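Local atomic coordinates of hypothetical protein TTMA177 (Thermus thermophilus phage TMA, PDB entry 2ZDJ), a protein that is of unknown function, a small phage protein with a cystatin-like alpha-plus-beta fold in which one helix packs against an antiparallel sheet. Residues A[13-18]-A[37-42]; A[48-54]-A[65-69]. All coordinates share one frame; numbering follows the deposited sequence.

Contact 1: residues A[13-18]-A[37-42]; sequences DYTLIQ and HALFVK
Thr15 pairs with Val41 and Ile17 with Leu39 as antiparallel hydrogen-bonded pairs, the axes of strands 15-17 and 38-42 approaching to 4.6 Å with their directions 150° apart. Four amide-carbonyl bonds, two for each of these pairs, join the strands; Val41 N to Thr15 O measures 2.8 Å and is nearly straight, 169° at the hydrogen. Between them Leu16 and Phe40 form the non-hydrogen-bonded pair. Leu16 CG stands anti to the backbone N (chi1 176°), which lets CD1 swing over one face of the Phe40 ring, 4.0 Å from its centroid, a CH-pi contact displaced toward the rim. This pairing adds strand 15-17 as one of the two edge strands of the cystatin-like sheet, whose other face receives helix 20-30: Ile17 and Leu39 both touch Val23 there. On that helix-bearing side Ile17 CG1 meets Val41 CG2 at 3.9 Å, the two side chains crossing at about a right angle. At the Asp13 end, Lys42 bends at chi2 and chi3 and runs past the Tyr14 ring, its CB 3.9 Å from Tyr14 CE1. Lys42 NZ then makes a salt bridge to Asp13 OD1 at 3.3 Å, its hydrogen bond weak; a water donates to Asp13 OD1 and accepts weakly from Lys42 NZ, and Glu50 is the lysine's second carboxylate partner.

Contact 2: residues A[48-54]-A[65-69]; sequences YEEVWGI and AYRLK
Gly53 and Tyr66 form an antiparallel hydrogen-bonded pair and Trp52 and Arg67 the adjoining non-hydrogen-bonded one, with the axes of strands 50-54 and 65-67 4.4 Å apart at closest approach. This is a beta hairpin ending in a classic bulge: Leu68 and Lys69 both face Val51, whose carbonyl oxygen accepts two amides, Leu68 N at 2.7 Å and the longer Lys69 N at 3.2 Å. Arg67 CB sits over the six-membered ring of Trp52, 3.6 Å from its centroid and 10° off the normal, a close CH-pi contact. Farther out the arginine bends at chi2 and chi3, bringing its guanidinium to 21° from the indole plane. Glu50 OE1 lies over the centre of that guanidinium, 4.2 Å from Arg67 NH1 and well out of its plane with no N-H aimed at it, so any attraction is probably electrostatic only. The same oxygen takes Trp52 NE1 in the indole plane through its anti lone pair, which would hold the ring's rotation; Tyr14 OH also bonds to it. On the other face of the sheet from Trp52 and Arg67, Tyr66 CG lies between backbone N and carbonyl carbon (chi1 43°), folding the ring over Gly53 O; its hydroxyl bonds to Asp55. Lys69 NZ reaches Tyr48 O at 3.2 Å, nearly in line with the carbonyl.

Contacts 1 and 2 lie in series along the chain but side by side in one sheet: strands 38-44 and 47-54 are neighbours, and the contact centres are 8 Å apart. Both are partly buried. Contact 1 adds an outer strand through regular pairing, whereas contact 2 lies farther inside the sheet, where strand 4-6 flanks 64-67, yet incorporates the chain terminus and a bulge. Contact 1 sets Leu16 on the Phe40 ring and packs Ile17 on Val41; contact 2 has aliphatic packing too, but also Arg67 CB over the Trp52 indole. The contacts touch directly, for example where Lys42 O lies 2.7 Å from Glu49 N, a probable hydrogen bond, and where Tyr14 and Lys42 share the Glu50 carboxylate.

Contact 1: residues A[13-18]-A[37-42]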
# COMPACT_ATOMS: atom_id res chain seq x y z
N ASP A 13 -12.28 1.76 2.60
CA ASP A 13 -12.05 0.33 2.63
C ASP A 13 -10.55 0.03 2.66
O ASP A 13 -10.15 -1.13 2.75
CB ASP A 13 -12.76 -0.39 1.47
CG ASP A 13 -12.51 0.25 0.11
OD1 ASP A 13 -12.60 -0.49 -0.89
OD2 ASP A 13 -12.25 1.47 0.03
N TYR A 14 -9.74 1.08 2.64
CA TYR A 14 -8.28 0.94 2.68
C TYR A 14 -7.71 1.50 3.98
O TYR A 14 -8.31 2.38 4.60
CB TYR A 14 -7.64 1.69 1.50
CG TYR A 14 -7.87 1.07 0.15
CD1 TYR A 14 -6.98 0.12 -0.37
CD2 TYR A 14 -8.98 1.42 -0.61
CE1 TYR A 14 -7.20 -0.45 -1.63
CE2 TYR A 14 -9.20 0.86 -1.86
CZ TYR A 14 -8.31 -0.07 -2.37
OH TYR A 14 -8.55 -0.62 -3.60
N THR A 15 -6.55 0.99 4.38
CA THR A 15 -5.88 1.46 5.59
C THR A 15 -4.42 1.83 5.28
O THR A 15 -3.73 1.11 4.56
CB THR A 15 -5.92 0.39 6.67
OG1 THR A 15 -7.28 0.17 7.07
CG2 THR A 15 -5.10 0.81 7.88
N LEU A 16 -3.98 2.96 5.82
CA LEU A 16 -2.62 3.44 5.61
C LEU A 16 -1.65 2.80 6.59
O LEU A 16 -1.95 2.70 7.78
CB LEU A 16 -2.58 4.96 5.76
CG LEU A 16 -1.20 5.63 5.66
CD1 LEU A 16 -0.70 5.56 4.23
CD2 LEU A 16 -1.31 7.08 6.11
N ILE A 17 -0.51 2.36 6.08
CA ILE A 17 0.51 1.74 6.92
C ILE A 17 1.78 2.56 6.70
O ILE A 17 2.26 2.68 5.57
CB ILE A 17 0.82 0.28 6.50
CG1 ILE A 17 -0.46 -0.58 6.54
CG2 ILE A 17 1.89 -0.31 7.40
CD1 ILE A 17 -1.10 -0.68 7.85
N GLN A 18 2.32 3.12 7.78
CA GLN A 18 3.54 3.92 7.70
C GLN A 18 4.68 3.35 8.54
O GLN A 18 5.84 3.63 8.28
CB GLN A 18 3.27 5.37 8.13
CG GLN A 18 2.52 6.18 7.09
CD GLN A 18 2.24 7.61 7.55
OE1 GLN A 18 1.57 7.83 8.55
NE2 GLN A 18 2.76 8.59 6.80
N HIS A 37 7.62 3.60 0.96
CA HIS A 37 7.80 4.09 2.32
C HIS A 37 6.48 4.18 3.07
O HIS A 37 6.43 4.62 4.21
CB HIS A 37 8.49 5.46 2.32
CG HIS A 37 9.91 5.41 1.85
ND1 HIS A 37 10.84 4.52 2.36
CD2 HIS A 37 10.58 6.15 0.93
CE1 HIS A 37 12.00 4.72 1.78
NE2 HIS A 37 11.87 5.70 0.91
N ALA A 38 5.41 3.74 2.43
CA ALA A 38 4.09 3.74 3.03
C ALA A 38 3.22 2.85 2.16
O ALA A 38 3.41 2.78 0.94
CB ALA A 38 3.51 5.14 3.09
N LEU A 39 2.28 2.17 2.79
CA LEU A 39 1.40 1.28 2.07
C LEU A 39 -0.06 1.61 2.33
O LEU A 39 -0.40 2.23 3.33
CB LEU A 39 1.65 -0.16 2.51
CG LEU A 39 3.07 -0.72 2.35
CD1 LEU A 39 3.16 -2.07 3.02
CD2 LEU A 39 3.42 -0.83 0.86
N PHE A 40 -0.90 1.21 1.39
CA PHE A 40 -2.34 1.36 1.51
C PHE A 40 -2.73 -0.10 1.35
O PHE A 40 -2.43 -0.74 0.33
CB PHE A 40 -2.90 2.21 0.37
CG PHE A 40 -2.84 3.69 0.64
CD1 PHE A 40 -3.79 4.30 1.45
CD2 PHE A 40 -1.84 4.47 0.08
CE1 PHE A 40 -3.75 5.68 1.70
CE2 PHE A 40 -1.78 5.86 0.32
CZ PHE A 40 -2.74 6.46 1.13
N VAL A 41 -3.37 -0.65 2.37
CA VAL A 41 -3.75 -2.04 2.31
C VAL A 41 -5.25 -2.25 2.48
O VAL A 41 -5.90 -1.54 3.25
CB VAL A 41 -3.05 -2.86 3.42
CG1 VAL A 41 -1.54 -2.80 3.26
CG2 VAL A 41 -3.44 -2.29 4.77
N LYS A 42 -5.79 -3.21 1.75
CA LYS A 42 -7.19 -3.54 1.92
C LYS A 42 -7.14 -4.92 2.54
O LYS A 42 -6.56 -5.86 1.99
CB LYS A 42 -7.94 -3.59 0.59
CG LYS A 42 -9.28 -4.32 0.70
CD LYS A 42 -10.37 -3.70 -0.17
CE LYS A 42 -9.96 -3.61 -1.63
NZ LYS A 42 -11.03 -2.99 -2.45
O HOH W 1 -12.60 -0.47 -3.61
O HOH W 2 8.21 3.30 6.26

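Contact 2: residues A[48-54]-A[65-69]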
# COMPACT_ATOMS: atom_id res chain seq x y z
N TYR A 48 -4.51 -10.03 3.60
CA TYR A 48 -4.33 -8.76 2.90
C TYR A 48 -4.84 -8.98 1.49
O TYR A 48 -4.22 -9.70 0.71
CB TYR A 48 -2.85 -8.36 2.89
CG TYR A 48 -2.34 -7.91 4.23
CD1 TYR A 48 -2.42 -6.58 4.61
CD2 TYR A 48 -1.82 -8.83 5.14
CE1 TYR A 48 -2.00 -6.16 5.87
CE2 TYR A 48 -1.39 -8.43 6.40
CZ TYR A 48 -1.48 -7.09 6.76
OH TYR A 48 -1.10 -6.68 8.03
N GLU A 49 -5.99 -8.39 1.16
CA GLU A 49 -6.57 -8.55 -0.17
C GLU A 49 -5.86 -7.70 -1.21
O GLU A 49 -5.75 -8.09 -2.38
CB GLU A 49 -8.05 -8.18 -0.12
CG GLU A 49 -8.81 -8.51 -1.40
CD GLU A 49 -8.86 -10.00 -1.68
OE1 GLU A 49 -9.22 -10.76 -0.75
OE2 GLU A 49 -8.54 -10.39 -2.82
N GLU A 50 -5.39 -6.53 -0.79
CA GLU A 50 -4.67 -5.65 -1.68
C GLU A 50 -3.56 -4.94 -0.92
O GLU A 50 -3.67 -4.69 0.28
CB GLU A 50 -5.61 -4.59 -2.30
CG GLU A 50 -6.54 -5.10 -3.40
CD GLU A 50 -7.51 -4.03 -3.91
OE1 GLU A 50 -7.10 -2.87 -4.13
OE2 GLU A 50 -8.69 -4.35 -4.10
N VAL A 51 -2.48 -4.64 -1.63
CA VAL A 51 -1.37 -3.91 -1.05
C VAL A 51 -0.84 -2.95 -2.12
O VAL A 51 -0.49 -3.36 -3.22
CB VAL A 51 -0.24 -4.85 -0.57
CG1 VAL A 51 0.92 -4.04 -0.02
CG2 VAL A 51 -0.76 -5.79 0.52
N TRP A 52 -0.82 -1.67 -1.79
CA TRP A 52 -0.33 -0.66 -2.72
C TRP A 52 0.74 0.17 -2.04
O TRP A 52 0.67 0.41 -0.84
CB TRP A 52 -1.44 0.30 -3.12
CG TRP A 52 -2.61 -0.29 -3.80
CD1 TRP A 52 -3.59 -1.05 -3.23
CD2 TRP A 52 -3.00 -0.07 -5.16
NE1 TRP A 52 -4.57 -1.32 -4.16
CE2 TRP A 52 -4.23 -0.72 -5.35
CE3 TRP A 52 -2.43 0.63 -6.23
CZ2 TRP A 52 -4.91 -0.70 -6.58
CZ3 TRP A 52 -3.10 0.65 -7.46
CH2 TRP A 52 -4.33 -0.02 -7.61
N GLY A 53 1.71 0.65 -2.81
CA GLY A 53 2.72 1.48 -2.20
C GLY A 53 2.91 2.82 -2.87
O GLY A 53 2.56 3.01 -4.04
N ILE A 54 3.44 3.77 -2.11
CA ILE A 54 3.76 5.09 -2.63
C ILE A 54 5.19 5.28 -2.17
O ILE A 54 5.58 4.81 -1.10
CB ILE A 54 2.83 6.23 -2.09
CG1 ILE A 54 2.98 6.42 -0.58
CG2 ILE A 54 1.39 5.95 -2.46
CD1 ILE A 54 2.21 5.44 0.24
N ALA A 65 -0.06 5.74 -6.41
CA ALA A 65 0.28 4.48 -5.75
C ALA A 65 0.38 3.37 -6.77
O ALA A 65 -0.28 3.41 -7.82
CB ALA A 65 -0.78 4.13 -4.69
N TYR A 66 1.21 2.38 -6.47
CA TYR A 66 1.38 1.24 -7.36
C TYR A 66 1.01 -0.04 -6.62
O TYR A 66 1.39 -0.23 -5.47
CB TYR A 66 2.82 1.18 -7.88
CG TYR A 66 3.91 1.44 -6.86
CD1 TYR A 66 4.34 2.73 -6.57
CD2 TYR A 66 4.54 0.38 -6.21
CE1 TYR A 66 5.39 2.97 -5.66
CE2 TYR A 66 5.58 0.59 -5.31
CZ TYR A 66 6.01 1.88 -5.04
OH TYR A 66 7.07 2.06 -4.18
N ARG A 67 0.25 -0.91 -7.28
CA ARG A 67 -0.22 -2.16 -6.70
C ARG A 67 0.86 -3.23 -6.60
O ARG A 67 1.51 -3.56 -7.59
CB ARG A 67 -1.42 -2.69 -7.50
CG ARG A 67 -1.70 -4.16 -7.29
CD ARG A 67 -2.96 -4.42 -6.48
NE ARG A 67 -4.15 -4.42 -7.30
CZ ARG A 67 -5.20 -5.22 -7.10
NH1 ARG A 67 -5.21 -6.10 -6.11
NH2 ARG A 67 -6.26 -5.14 -7.90
N LEU A 68 1.03 -3.79 -5.41
CA LEU A 68 2.04 -4.81 -5.17
C LEU A 68 1.39 -6.17 -4.95
O LEU A 68 2.05 -7.20 -5.04
CB LEU A 68 2.87 -4.41 -3.96
CG LEU A 68 3.64 -3.11 -4.22
CD1 LEU A 68 4.31 -2.60 -2.95
CD2 LEU A 68 4.67 -3.39 -5.30
N LYS A 69 0.10 -6.15 -4.66
CA LYS A 69 -0.67 -7.36 -4.45
C LYS A 69 -2.14 -6.99 -4.58
O LYS A 69 -2.48 -5.85 -4.21
CB LYS A 69 -0.38 -7.92 -3.05
CG LYS A 69 -0.86 -9.34 -2.81
CD LYS A 69 -2.37 -9.43 -2.74
CE LYS A 69 -2.82 -10.86 -2.44
NZ LYS A 69 -2.22 -11.37 -1.17
OXT LYS A 69 -2.94 -7.84 -5.05